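Long-range contacts in flavoprotein (Thermotoga maritima, PDB 5V8S), which probably transfers electrons from a flavin mononucleotide to a di-iron site as a flavo-di-iron oxidoreductase: residues V138-E146 with K153-W161; L203-I214 with L251-A259. The protein carries 1 engineered substitution. All blocks are in the same frame, centred on the assembly; numbering follows the deposited sequence.

Contact 1: residues V138-E146 with K153-W161; sequences VTVVKDGEE and KFKFVMTPW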
ATOM      1  N   VAL A 138       8.483  30.228 -25.257  1.00 27.87           N
ATOM      2  CA  VAL A 138       9.097  30.257 -23.933  1.00 25.45           C
ATOM      3  C   VAL A 138      10.543  30.719 -24.063  1.00 25.55           C
ATOM      4  O   VAL A 138      11.287  30.244 -24.928  1.00 27.37           O
ATOM      5  CB  VAL A 138       9.019  28.869 -23.254  1.00 25.22           C
ATOM      6  CG1 VAL A 138       9.781  28.873 -21.934  1.00 24.25           C
ATOM      7  CG2 VAL A 138       7.588  28.491 -23.010  1.00 26.04           C
ATOM      8  N   THR A 139      10.942  31.631 -23.180  1.00 22.93           N
ATOM      9  CA  THR A 139      12.312  32.120 -23.104  1.00 23.22           C
ATOM     10  C   THR A 139      13.107  31.243 -22.139  1.00 22.93           C
ATOM     11  O   THR A 139      12.789  31.177 -20.948  1.00 24.26           O
ATOM     12  CB  THR A 139      12.272  33.566 -22.613  1.00 25.52           C
ATOM     13  OG1 THR A 139      11.581  34.366 -23.579  1.00 27.81           O
ATOM     14  CG2 THR A 139      13.670  34.118 -22.398  1.00 26.82           C
ATOM     15  N   VAL A 140      14.156  30.595 -22.645  1.00 24.30           N
ATOM     16  CA  VAL A 140      14.999  29.717 -21.841  1.00 24.04           C
ATOM     17  C   VAL A 140      16.098  30.539 -21.191  1.00 25.30           C
ATOM     18  O   VAL A 140      16.795  31.300 -21.871  1.00 27.02           O
ATOM     19  CB  VAL A 140      15.606  28.607 -22.709  1.00 24.88           C
ATOM     20  CG1 VAL A 140      16.685  27.844 -21.957  1.00 25.09           C
ATOM     21  CG2 VAL A 140      14.514  27.665 -23.160  1.00 25.71           C
ATOM     22  N   VAL A 141      16.279  30.356 -19.882  1.00 23.60           N
ATOM     23  CA  VAL A 141      17.389  30.944 -19.142  1.00 24.44           C
ATOM     24  C   VAL A 141      18.384  29.850 -18.786  1.00 26.09           C
ATOM     25  O   VAL A 141      17.995  28.714 -18.470  1.00 26.54           O
ATOM     26  CB  VAL A 141      16.931  31.701 -17.881  1.00 23.60           C
ATOM     27  CG1 VAL A 141      16.237  33.018 -18.259  1.00 25.07           C
ATOM     28  CG2 VAL A 141      16.032  30.823 -17.005  1.00 22.22           C
ATOM     29  N   LYS A 142      19.665  30.201 -18.841  1.00 28.14           N
ATOM     30  CA  LYS A 142      20.759  29.307 -18.496  1.00 30.54           C
ATOM     31  C   LYS A 142      21.224  29.548 -17.064  1.00 28.87           C
ATOM     32  O   LYS A 142      20.863  30.536 -16.417  1.00 28.37           O
ATOM     33  CB  LYS A 142      21.930  29.505 -19.462  1.00 34.61           C
ATOM     34  CG  LYS A 142      21.611  29.124 -20.903  1.00 40.17           C
ATOM     35  CD  LYS A 142      22.857  28.785 -21.696  1.00 44.38           C
ATOM     36  CE  LYS A 142      23.834  29.943 -21.728  1.00 48.35           C
ATOM     37  NZ  LYS A 142      24.838  29.775 -22.831  1.00 50.06           N
ATOM     38  N   ASP A 143      22.059  28.633 -16.579  1.00 28.52           N
ATOM     39  CA  ASP A 143      22.536  28.695 -15.207  1.00 29.12           C
ATOM     40  C   ASP A 143      23.306  29.991 -14.973  1.00 28.23           C
ATOM     41  O   ASP A 143      24.299  30.270 -15.652  1.00 30.34           O
ATOM     42  CB  ASP A 143      23.435  27.494 -14.933  1.00 31.69           C
ATOM     43  CG  ASP A 143      23.627  27.224 -13.446  1.00 33.31           C
ATOM     44  OD1 ASP A 143      22.871  27.766 -12.612  1.00 31.79           O
ATOM     45  OD2 ASP A 143      24.539  26.441 -13.107  1.00 35.59           O
ATOM     46  N   GLY A 144      22.842  30.776 -14.006  1.00 27.41           N
ATOM     47  CA  GLY A 144      23.495  32.010 -13.629  1.00 27.36           C
ATOM     48  C   GLY A 144      23.086  33.205 -14.450  1.00 27.76           C
ATOM     49  O   GLY A 144      23.561  34.316 -14.176  1.00 28.73           O
ATOM     50  N   GLU A 145      22.202  33.024 -15.422  1.00 27.84           N
ATOM     51  CA  GLU A 145      21.836  34.117 -16.307  1.00 29.05           C
ATOM     52  C   GLU A 145      21.093  35.188 -15.525  1.00 28.57           C
ATOM     53  O   GLU A 145      20.303  34.893 -14.631  1.00 28.11           O
ATOM     54  CB  GLU A 145      20.950  33.596 -17.442  1.00 31.02           C
ATOM     55  CG  GLU A 145      20.447  34.687 -18.383  1.00 33.20           C
ATOM     56  CD  GLU A 145      19.808  34.149 -19.665  1.00 36.94           C
ATOM     57  OE1 GLU A 145      19.919  32.932 -19.942  1.00 36.14           O
ATOM     58  OE2 GLU A 145      19.195  34.957 -20.404  1.00 39.47           O
ATOM     59  N   GLU A 146      21.350  36.438 -15.872  1.00 31.86           N
ATOM     60  CA  GLU A 146      20.690  37.552 -15.231  1.00 33.62           C
ATOM     61  C   GLU A 146      19.867  38.283 -16.270  1.00 31.15           C
ATOM     62  O   GLU A 146      20.263  38.392 -17.426  1.00 32.36           O
ATOM     63  CB  GLU A 146      21.712  38.503 -14.609  1.00 37.45           C
ATOM     64  CG  GLU A 146      22.486  37.904 -13.453  1.00 44.62           C
ATOM     65  CD  GLU A 146      23.636  38.777 -12.991  1.00 51.12           C
ATOM     66  OE1 GLU A 146      23.633  39.981 -13.299  1.00 52.98           O
ATOM     67  OE2 GLU A 146      24.549  38.254 -12.322  1.00 53.57           O
ATOM     68  N   LYS A 153      17.441  43.266 -11.240  1.00 28.20           N
ATOM     69  CA  LYS A 153      18.194  42.131 -11.749  1.00 28.35           C
ATOM     70  C   LYS A 153      17.586  40.838 -11.208  1.00 26.48           C
ATOM     71  O   LYS A 153      17.582  40.610  -9.993  1.00 27.12           O
ATOM     72  CB  LYS A 153      19.632  42.272 -11.274  1.00 31.36           C
ATOM     73  CG  LYS A 153      20.582  41.178 -11.694  1.00 37.25           C
ATOM     74  CD  LYS A 153      21.970  41.408 -11.075  1.00 42.39           C
ATOM     75  CE  LYS A 153      22.597  42.746 -11.495  1.00 44.73           C
ATOM     76  NZ  LYS A 153      22.745  42.921 -12.974  1.00 46.74           N
ATOM     77  N   PHE A 154      17.056  40.000 -12.099  1.00 24.55           N
ATOM     78  CA  PHE A 154      16.613  38.651 -11.751  1.00 23.93           C
ATOM     79  C   PHE A 154      17.702  37.665 -12.154  1.00 24.42           C
ATOM     80  O   PHE A 154      18.147  37.678 -13.297  1.00 26.32           O
ATOM     81  CB  PHE A 154      15.345  38.307 -12.530  1.00 22.45           C
ATOM     82  CG  PHE A 154      14.093  38.979 -12.014  1.00 21.62           C
ATOM     83  CD1 PHE A 154      13.856  40.317 -12.250  1.00 21.39           C
ATOM     84  CD2 PHE A 154      13.145  38.256 -11.289  1.00 22.03           C
ATOM     85  CE1 PHE A 154      12.711  40.935 -11.787  1.00 21.99           C
ATOM     86  CE2 PHE A 154      11.995  38.864 -10.832  1.00 22.27           C
ATOM     87  CZ  PHE A 154      11.783  40.220 -11.080  1.00 22.81           C
ATOM     88  N   LYS A 155      18.134  36.820 -11.228  1.00 22.48           N
ATOM     89  CA  LYS A 155      19.198  35.864 -11.489  1.00 22.55           C
ATOM     90  C   LYS A 155      18.619  34.460 -11.383  1.00 22.42           C
ATOM     91  O   LYS A 155      17.936  34.142 -10.410  1.00 23.04           O
ATOM     92  CB  LYS A 155      20.327  36.037 -10.475  1.00 24.24           C
ATOM     93  CG  LYS A 155      21.519  35.124 -10.712  1.00 27.62           C
ATOM     94  CD  LYS A 155      22.659  35.427  -9.749  1.00 31.22           C
ATOM     95  CE  LYS A 155      23.939  34.737 -10.184  1.00 35.01           C
ATOM     96  NZ  LYS A 155      24.389  35.201 -11.548  1.00 36.43           N
ATOM     97  N   PHE A 156      18.872  33.631 -12.392  1.00 21.71           N
ATOM     98  CA  PHE A 156      18.307  32.292 -12.458  1.00 21.80           C
ATOM     99  C   PHE A 156      19.398  31.268 -12.190  1.00 21.86           C
ATOM    100  O   PHE A 156      20.448  31.277 -12.841  1.00 24.75           O
ATOM    101  CB  PHE A 156      17.628  32.069 -13.810  1.00 22.03           C
ATOM    102  CG  PHE A 156      16.546  33.062 -14.065  1.00 22.19           C
ATOM    103  CD1 PHE A 156      15.297  32.884 -13.522  1.00 21.89           C
ATOM    104  CD2 PHE A 156      16.816  34.237 -14.747  1.00 22.36           C
ATOM    105  CE1 PHE A 156      14.306  33.822 -13.697  1.00 22.36           C
ATOM    106  CE2 PHE A 156      15.830  35.172 -14.932  1.00 23.76           C
ATOM    107  CZ  PHE A 156      14.567  34.968 -14.396  1.00 23.14           C
ATOM    108  N   VAL A 157      19.143  30.387 -11.232  1.00 21.71           N
ATOM    109  CA  VAL A 157      20.110  29.389 -10.813  1.00 22.87           C
ATOM    110  C   VAL A 157      19.475  28.019 -11.019  1.00 22.76           C
ATOM    111  O   VAL A 157      18.456  27.700 -10.392  1.00 21.82           O
ATOM    112  CB  VAL A 157      20.497  29.591  -9.343  1.00 24.53           C
ATOM    113  CG1 VAL A 157      21.462  28.513  -8.904  1.00 25.65           C
ATOM    114  CG2 VAL A 157      21.074  31.006  -9.126  1.00 25.21           C
ATOM    115  N   MET A 158      20.081  27.209 -11.877  1.00 22.88           N
ATOM    116  CA  MET A 158      19.561  25.863 -12.100  1.00 23.76           C
ATOM    117  C   MET A 158      19.855  24.993 -10.883  1.00 24.73           C
ATOM    118  O   MET A 158      20.980  24.977 -10.373  1.00 26.11           O
ATOM    119  CB  MET A 158      20.200  25.241 -13.342  1.00 24.84           C
ATOM    120  CG  MET A 158      20.002  26.023 -14.636  1.00 26.81           C
ATOM    121  SD  MET A 158      18.300  26.446 -15.040  1.00 26.65           S
ATOM    122  CE  MET A 158      18.297  28.214 -14.725  1.00 26.15           C
ATOM    123  N   THR A 159      18.844  24.284 -10.407  1.00 25.41           N
ATOM    124  CA  THR A 159      19.002  23.345  -9.299  1.00 26.41           C
ATOM    125  C   THR A 159      18.367  22.028  -9.722  1.00 26.99           C
ATOM    126  O   THR A 159      17.322  21.621  -9.197  1.00 26.99           O
ATOM    127  CB  THR A 159      18.392  23.900  -8.008  1.00 26.43           C
ATOM    128  OG1 THR A 159      16.985  24.118  -8.183  1.00 26.88           O
ATOM    129  CG2 THR A 159      19.073  25.224  -7.626  1.00 27.01           C
ATOM    130  N   PRO A 160      18.986  21.330 -10.675  1.00 27.47           N
ATOM    131  CA  PRO A 160      18.331  20.163 -11.284  1.00 27.52           C
ATOM    132  C   PRO A 160      18.070  19.047 -10.286  1.00 25.78           C
ATOM    133  O   PRO A 160      18.796  18.864  -9.308  1.00 25.92           O
ATOM    134  CB  PRO A 160      19.328  19.714 -12.358  1.00 28.29           C
ATOM    135  CG  PRO A 160      20.655  20.251 -11.897  1.00 29.97           C
ATOM    136  CD  PRO A 160      20.358  21.530 -11.175  1.00 28.79           C
ATOM    137  N   TRP A 161      16.992  18.311 -10.542  1.00 23.09           N
ATOM    138  CA  TRP A 161      16.634  17.112  -9.790  1.00 22.39           C
ATOM    139  C   TRP A 161      16.204  17.425  -8.364  1.00 21.37           C
ATOM    140  O   TRP A 161      16.285  16.563  -7.481  1.00 21.59           O
ATOM    141  CB  TRP A 161      17.731  16.049  -9.863  1.00 24.01           C
ATOM    142  CG  TRP A 161      17.933  15.590 -11.279  1.00 25.16           C
ATOM    143  CD1 TRP A 161      18.990  15.870 -12.110  1.00 27.20           C
ATOM    144  CD2 TRP A 161      17.021  14.799 -12.051  1.00 24.92           C
ATOM    145  NE1 TRP A 161      18.796  15.279 -13.340  1.00 27.49           N
ATOM    146  CE2 TRP A 161      17.594  14.624 -13.332  1.00 27.09           C
ATOM    147  CE3 TRP A 161      15.776  14.223 -11.783  1.00 25.80           C
ATOM    148  CZ2 TRP A 161      16.970  13.889 -14.329  1.00 27.11           C
ATOM    149  CZ3 TRP A 161      15.162  13.476 -12.776  1.00 26.58           C
ATOM    150  CH2 TRP A 161      15.755  13.325 -14.034  1.00 26.86           C
TER
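Val141 lies across the ring of Phe156, the two side chains crossing at about a right angle. Val141 CG1 makes an off-centre CH-pi contact, 4.2 Å from the ring centroid of Phe156. Val141 CG2 is 3.7 Å from Phe156 CG, where the ring joins its chain. The carbonyl oxygen of Glu145 comes to the ring edge. Ile120 also packs on both Val141 and Phe156. The chain turns through a type II beta turn from Lys142 to Glu145, where Gly144 has a positive phi (86°), at which a CB would press on the preceding carbonyl oxygen. Gly144 and Glu145 both face Phe156, which makes a G1 beta bulge leading into the edge strand 146-149 of a mixed sheet in the metallo-beta-lactamase-like fold. Gly144 N gives a bond to Phe156 O (2.7 Å), and Phe156 N gives a straighter one to Glu145 O (2.9 Å). Asp143 has CG anti to its backbone N (chi1 -162°), which lets Met158 N hydrogen-bond Asp143 OD1 at 2.9 Å, from above the carboxylate plane. Asp143 OD2 pairs with Lys227. Glu146 and Lys155 form an antiparallel non-hydrogen-bonded pair. The Glu146 carboxylate is shared between two lysines. Glu146 OE1 forms a salt bridge with Lys153 NZ at 3.1 Å, nearly along the C-O bond. Glu146 OE2 forms the other, through its anti lone pair, with Lys155 NZ at 3.2 Å. That ammonium group also hydrogen-bonds Gly144 O.

Contact 2: residues L203-I214 with L251-A259; sequences LPHVTKYIVTVI and LLNHYVSVA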
ATOM      1  N   LEU A 203       8.250  22.086  11.050  1.00 21.79           N
ATOM      2  CA  LEU A 203       9.436  21.454  10.474  1.00 21.03           C
ATOM      3  C   LEU A 203       9.287  19.949  10.248  1.00 21.26           C
ATOM      4  O   LEU A 203       9.785  19.454   9.221  1.00 22.20           O
ATOM      5  CB  LEU A 203      10.690  21.827  11.277  1.00 23.36           C
ATOM      6  CG  LEU A 203      11.181  23.258  10.995  1.00 24.25           C
ATOM      7  CD1 LEU A 203      12.227  23.653  12.015  1.00 25.75           C
ATOM      8  CD2 LEU A 203      11.743  23.371   9.603  1.00 24.98           C
ATOM      9  N   PRO A 204       8.646  19.176  11.119  1.00 22.33           N
ATOM     10  CA  PRO A 204       8.456  17.752  10.797  1.00 20.73           C
ATOM     11  C   PRO A 204       7.664  17.536   9.519  1.00 19.79           C
ATOM     12  O   PRO A 204       7.896  16.551   8.808  1.00 20.80           O
ATOM     13  CB  PRO A 204       7.738  17.199  12.033  1.00 21.44           C
ATOM     14  CG  PRO A 204       8.128  18.144  13.136  1.00 23.51           C
ATOM     15  CD  PRO A 204       8.229  19.496  12.496  1.00 22.50           C
ATOM     16  N   HIS A 205       6.737  18.442   9.195  1.00 19.65           N
ATOM     17  CA  HIS A 205       6.029  18.355   7.922  1.00 18.79           C
ATOM     18  C   HIS A 205       6.908  18.763   6.743  1.00 18.95           C
ATOM     19  O   HIS A 205       6.638  18.336   5.611  1.00 18.60           O
ATOM     20  CB  HIS A 205       4.746  19.176   7.966  1.00 19.37           C
ATOM     21  CG  HIS A 205       3.785  18.718   9.021  1.00 21.45           C
ATOM     22  ND1 HIS A 205       2.867  17.712   8.804  1.00 23.01           N
ATOM     23  CD2 HIS A 205       3.622  19.110  10.308  1.00 23.79           C
ATOM     24  CE1 HIS A 205       2.183  17.502   9.918  1.00 24.61           C
ATOM     25  NE2 HIS A 205       2.622  18.337  10.845  1.00 24.91           N
ATOM     26  N   VAL A 206       7.941  19.576   6.986  1.00 18.19           N
ATOM     27  CA  VAL A 206       8.959  19.819   5.967  1.00 17.81           C
ATOM     28  C   VAL A 206       9.761  18.551   5.728  1.00 18.41           C
ATOM     29  O   VAL A 206       9.990  18.156   4.585  1.00 18.56           O
ATOM     30  CB  VAL A 206       9.867  20.991   6.383  1.00 18.61           C
ATOM     31  CG1 VAL A 206      11.011  21.157   5.381  1.00 18.64           C
ATOM     32  CG2 VAL A 206       9.045  22.253   6.487  1.00 19.84           C
ATOM     33  N   THR A 207      10.157  17.862   6.803  1.00 18.90           N
ATOM     34  CA  THR A 207      10.890  16.614   6.629  1.00 17.92           C
ATOM     35  C   THR A 207      10.070  15.617   5.822  1.00 17.34           C
ATOM     36  O   THR A 207      10.594  14.948   4.924  1.00 17.60           O
ATOM     37  CB  THR A 207      11.234  16.020   7.989  1.00 19.35           C
ATOM     38  OG1 THR A 207      12.039  16.970   8.693  1.00 21.14           O
ATOM     39  CG2 THR A 207      12.018  14.727   7.812  1.00 19.95           C
ATOM     40  N   LYS A 208       8.781  15.498   6.142  1.00 17.47           N
ATOM     41  CA  LYS A 208       7.908  14.583   5.413  1.00 17.72           C
ATOM     42  C   LYS A 208       7.872  14.914   3.925  1.00 17.76           C
ATOM     43  O   LYS A 208       7.925  14.013   3.080  1.00 18.05           O
ATOM     44  CB  LYS A 208       6.509  14.660   6.018  1.00 18.71           C
ATOM     45  CG  LYS A 208       5.521  13.625   5.517  1.00 19.00           C
ATOM     46  CD  LYS A 208       4.185  13.858   6.234  1.00 21.87           C
ATOM     47  CE  LYS A 208       3.063  12.982   5.763  1.00 23.19           C
ATOM     48  NZ  LYS A 208       1.812  13.273   6.537  1.00 23.42           N
ATOM     49  N   TYR A 209       7.770  16.207   3.590  1.00 17.34           N
ATOM     50  CA  TYR A 209       7.804  16.669   2.204  1.00 17.65           C
ATOM     51  C   TYR A 209       9.139  16.338   1.541  1.00 17.38           C
ATOM     52  O   TYR A 209       9.182  15.813   0.422  1.00 17.14           O
ATOM     53  CB  TYR A 209       7.542  18.184   2.177  1.00 18.45           C
ATOM     54  CG  TYR A 209       7.613  18.765   0.794  1.00 18.91           C
ATOM     55  CD1 TYR A 209       6.504  18.742  -0.035  1.00 19.46           C
ATOM     56  CD2 TYR A 209       8.794  19.338   0.305  1.00 19.28           C
ATOM     57  CE1 TYR A 209       6.560  19.270  -1.315  1.00 22.20           C
ATOM     58  CE2 TYR A 209       8.852  19.849  -0.962  1.00 21.42           C
ATOM     59  CZ  TYR A 209       7.730  19.803  -1.769  1.00 23.20           C
ATOM     60  OH  TYR A 209       7.798  20.314  -3.046  1.00 26.79           O
ATOM     61  N   ILE A 210      10.249  16.647   2.208  1.00 17.05           N
ATOM     62  CA  ILE A 210      11.561  16.364   1.633  1.00 16.40           C
ATOM     63  C   ILE A 210      11.675  14.903   1.252  1.00 16.68           C
ATOM     64  O   ILE A 210      12.070  14.560   0.133  1.00 18.52           O
ATOM     65  CB  ILE A 210      12.689  16.760   2.603  1.00 17.16           C
ATOM     66  CG1 ILE A 210      12.747  18.264   2.792  1.00 18.24           C
ATOM     67  CG2 ILE A 210      14.017  16.253   2.076  1.00 19.69           C
ATOM     68  CD1 ILE A 210      13.622  18.681   3.976  1.00 19.68           C
ATOM     69  N   VAL A 211      11.391  14.015   2.198  1.00 16.55           N
ATOM     70  CA  VAL A 211      11.638  12.597   1.949  1.00 16.23           C
ATOM     71  C   VAL A 211      10.718  12.080   0.846  1.00 15.87           C
ATOM     72  O   VAL A 211      11.165  11.416  -0.100  1.00 16.85           O
ATOM     73  CB  VAL A 211      11.516  11.764   3.238  1.00 17.11           C
ATOM     74  CG1 VAL A 211      11.779  10.280   2.928  1.00 18.63           C
ATOM     75  CG2 VAL A 211      12.500  12.243   4.317  1.00 17.93           C
ATOM     76  N   THR A 212       9.420  12.384   0.946  1.00 16.09           N
ATOM     77  CA  THR A 212       8.460  11.841  -0.010  1.00 16.60           C
ATOM     78  C   THR A 212       8.644  12.401  -1.414  1.00 16.86           C
ATOM     79  O   THR A 212       8.526  11.650  -2.384  1.00 18.71           O
ATOM     80  CB  THR A 212       7.007  12.020   0.444  1.00 16.40           C
ATOM     81  OG1 THR A 212       6.691  13.403   0.641  1.00 16.69           O
ATOM     82  CG2 THR A 212       6.722  11.197   1.707  1.00 16.95           C
ATOM     83  N   VAL A 213       8.922  13.703  -1.543  1.00 16.82           N
ATOM     84  CA  VAL A 213       8.980  14.340  -2.865  1.00 18.22           C
ATOM     85  C   VAL A 213      10.394  14.369  -3.426  1.00 17.22           C
ATOM     86  O   VAL A 213      10.604  14.109  -4.616  1.00 18.85           O
ATOM     87  CB  VAL A 213       8.359  15.748  -2.784  1.00 19.70           C
ATOM     88  CG1 VAL A 213       8.476  16.489  -4.112  1.00 20.50           C
ATOM     89  CG2 VAL A 213       6.909  15.655  -2.363  1.00 21.41           C
ATOM     90  N   ILE A 214      11.379  14.700  -2.588  1.00 17.64           N
ATOM     91  CA  ILE A 214      12.747  14.921  -3.038  1.00 17.96           C
ATOM     92  C   ILE A 214      13.701  13.802  -2.636  1.00 18.23           C
ATOM     93  O   ILE A 214      14.856  13.809  -3.077  1.00 19.11           O
ATOM     94  CB  ILE A 214      13.272  16.279  -2.526  1.00 19.38           C
ATOM     95  CG1 ILE A 214      12.181  17.350  -2.637  1.00 21.17           C
ATOM     96  CG2 ILE A 214      14.518  16.705  -3.294  1.00 20.03           C
ATOM     97  CD1 ILE A 214      12.579  18.710  -2.086  1.00 23.01           C
ATOM     98  N   LEU A 251      15.799  27.150   7.639  1.00 23.32           N
ATOM     99  CA  LEU A 251      15.171  26.209   6.728  1.00 22.83           C
ATOM    100  C   LEU A 251      16.213  25.523   5.854  1.00 22.88           C
ATOM    101  O   LEU A 251      16.146  24.304   5.643  1.00 22.51           O
ATOM    102  CB  LEU A 251      14.123  26.934   5.886  1.00 22.53           C
ATOM    103  CG  LEU A 251      13.517  26.099   4.759  1.00 23.39           C
ATOM    104  CD1 LEU A 251      12.577  25.036   5.306  1.00 22.85           C
ATOM    105  CD2 LEU A 251      12.808  26.969   3.773  1.00 26.35           C
ATOM    106  N   LEU A 252      17.180  26.281   5.330  1.00 23.43           N
ATOM    107  CA  LEU A 252      18.221  25.657   4.518  1.00 24.59           C
ATOM    108  C   LEU A 252      19.021  24.643   5.335  1.00 25.23           C
ATOM    109  O   LEU A 252      19.340  23.554   4.842  1.00 25.35           O
ATOM    110  CB  LEU A 252      19.108  26.730   3.874  1.00 26.14           C
ATOM    111  CG  LEU A 252      18.322  27.607   2.872  1.00 28.24           C
ATOM    112  CD1 LEU A 252      19.157  28.800   2.378  1.00 28.92           C
ATOM    113  CD2 LEU A 252      17.765  26.813   1.677  1.00 29.81           C
ATOM    114  N   ASN A 253      19.346  24.977   6.591  1.00 25.00           N
ATOM    115  CA  ASN A 253      20.063  24.023   7.435  1.00 25.26           C
ATOM    116  C   ASN A 253      19.229  22.771   7.667  1.00 23.82           C
ATOM    117  O   ASN A 253      19.775  21.669   7.735  1.00 24.28           O
ATOM    118  CB  ASN A 253      20.437  24.643   8.785  1.00 27.19           C
ATOM    119  CG  ASN A 253      21.465  25.735   8.677  1.00 30.36           C
ATOM    120  OD1 ASN A 253      22.218  25.820   7.708  1.00 30.73           O
ATOM    121  ND2 ASN A 253      21.508  26.578   9.685  1.00 32.47           N
ATOM    122  N   HIS A 254      17.909  22.928   7.813  1.00 22.65           N
ATOM    123  CA  HIS A 254      17.046  21.766   7.992  1.00 21.58           C
ATOM    124  C   HIS A 254      17.060  20.880   6.750  1.00 21.69           C
ATOM    125  O   HIS A 254      17.175  19.656   6.859  1.00 21.45           O
ATOM    126  CB  HIS A 254      15.619  22.205   8.325  1.00 21.88           C
ATOM    127  CG  HIS A 254      14.703  21.074   8.660  1.00 21.74           C
ATOM    128  ND1 HIS A 254      14.723  20.453   9.887  1.00 22.90           N
ATOM    129  CD2 HIS A 254      13.758  20.438   7.928  1.00 21.50           C
ATOM    130  CE1 HIS A 254      13.824  19.482   9.900  1.00 23.12           C
ATOM    131  NE2 HIS A 254      13.218  19.459   8.730  1.00 22.17           N
ATOM    132  N   TYR A 255      16.965  21.487   5.559  1.00 20.94           N
ATOM    133  CA  TYR A 255      17.033  20.703   4.323  1.00 20.74           C
ATOM    134  C   TYR A 255      18.336  19.914   4.267  1.00 20.92           C
ATOM    135  O   TYR A 255      18.346  18.730   3.939  1.00 20.95           O
ATOM    136  CB  TYR A 255      16.900  21.626   3.094  1.00 20.75           C
ATOM    137  CG  TYR A 255      15.517  21.630   2.508  1.00 20.50           C
ATOM    138  CD1 TYR A 255      14.448  22.190   3.203  1.00 20.73           C
ATOM    139  CD2 TYR A 255      15.266  21.025   1.288  1.00 20.53           C
ATOM    140  CE1 TYR A 255      13.164  22.153   2.696  1.00 20.08           C
ATOM    141  CE2 TYR A 255      13.990  20.978   0.773  1.00 20.96           C
ATOM    142  CZ  TYR A 255      12.941  21.534   1.470  1.00 20.14           C
ATOM    143  OH  TYR A 255      11.676  21.453   0.925  1.00 19.72           O
ATOM    144  N   VAL A 256      19.448  20.552   4.629  1.00 22.01           N
ATOM    145  CA  VAL A 256      20.745  19.880   4.583  1.00 22.35           C
ATOM    146  C   VAL A 256      20.821  18.777   5.633  1.00 22.11           C
ATOM    147  O   VAL A 256      21.330  17.679   5.363  1.00 22.24           O
ATOM    148  CB  VAL A 256      21.876  20.916   4.736  1.00 23.52           C
ATOM    149  CG1 VAL A 256      23.211  20.226   4.964  1.00 25.01           C
ATOM    150  CG2 VAL A 256      21.950  21.774   3.506  1.00 23.92           C
ATOM    151  N   SER A 257      20.317  19.041   6.840  1.00 22.26           N
ATOM    152  CA  SER A 257      20.331  18.028   7.893  1.00 22.28           C
ATOM    153  C   SER A 257      19.532  16.790   7.499  1.00 22.27           C
ATOM    154  O   SER A 257      19.961  15.654   7.743  1.00 22.37           O
ATOM    155  CB  SER A 257      19.757  18.631   9.174  1.00 24.37           C
ATOM    156  OG  SER A 257      19.761  17.672  10.200  1.00 29.69           O
ATOM    157  N   VAL A 258      18.363  16.989   6.895  1.00 20.48           N
ATOM    158  CA  VAL A 258      17.569  15.860   6.429  1.00 19.89           C
ATOM    159  C   VAL A 258      18.304  15.121   5.321  1.00 20.13           C
ATOM    160  O   VAL A 258      18.363  13.887   5.315  1.00 20.20           O
ATOM    161  CB  VAL A 258      16.172  16.336   5.991  1.00 20.14           C
ATOM    162  CG1 VAL A 258      15.395  15.219   5.268  1.00 20.58           C
ATOM    163  CG2 VAL A 258      15.397  16.841   7.184  1.00 21.43           C
ATOM    164  N   ALA A 259      18.866  15.854   4.361  1.00 21.18           N
ATOM    165  CA  ALA A 259      19.577  15.208   3.261  1.00 22.00           C
ATOM    166  C   ALA A 259      20.753  14.369   3.756  1.00 22.44           C
ATOM    167  O   ALA A 259      21.024  13.289   3.210  1.00 23.58           O
ATOM    168  CB  ALA A 259      20.041  16.253   2.248  1.00 21.79           C
TER
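Ile210 reaches from helix 203-214 onto the ring of Tyr255 in helix 251-259. The two helices pack at a crossing angle of -51°, knobs into holes, within the metallo-beta-lactamase-like part of the protein. The CB of Ile210 lies 4.1 Å from Val258 CG1. From there Ile210 CG2 meets Val258 CG1 tip to tip, at 3.6 Å. The other branch, Ile210 CG1, is anti to the carbonyl carbon (chi1 -67°) and is thereby directed to the ring, 3.5 Å from Tyr255 CZ. The chain ends in Ile210 CD1, which sits over the centre of the Tyr255 ring in a CH-pi contact, 3.6 Å from the centroid. Val206 CG1 and Ile214 CD1 also touch this ring, Ile214 at its edge. The Tyr255 hydroxyl approaches the ring edge of Tyr209, and its polar partner is Gly183 O. The side chain of Tyr209 itself comes within about 4 Å of the mu-oxo-diiron centre, so this packing reaches the surroundings of the metal site. His254 is a second knob, set among Leu203, Val206, Thr207 and Ile210. Leu203 CD2 lies over one face of its imidazole and Val258 CG2 over the opposite face, so the ring is sandwiched off-centre between two methyls, which limits its rotation. At the ring edge, Thr207 OG1 and His254 NE2 share a hydrogen bond of 2.8 Å.

In the fold
The two contacts hold different elements of the chain. Contact 1 joins a turn to a strand near the surface, its centre about 23 Å from the centre of the chain. Contact 2 joins two helices and is buried, its centre about 6 Å from the centre of the chain. The centres of the two contacts are 24 Å apart, and they do not touch. Their chemistry follows their place. Contact 1 relies on backbone bonds and lysine-carboxylate pairs, with an apolar patch on its inner side. Contact 2 relies on aliphatic groups against rings, with one side-chain hydrogen bond across it. Helix 218-228 borders both: Lys227 pairs with contact 1, while Ile221 packs against contact 2.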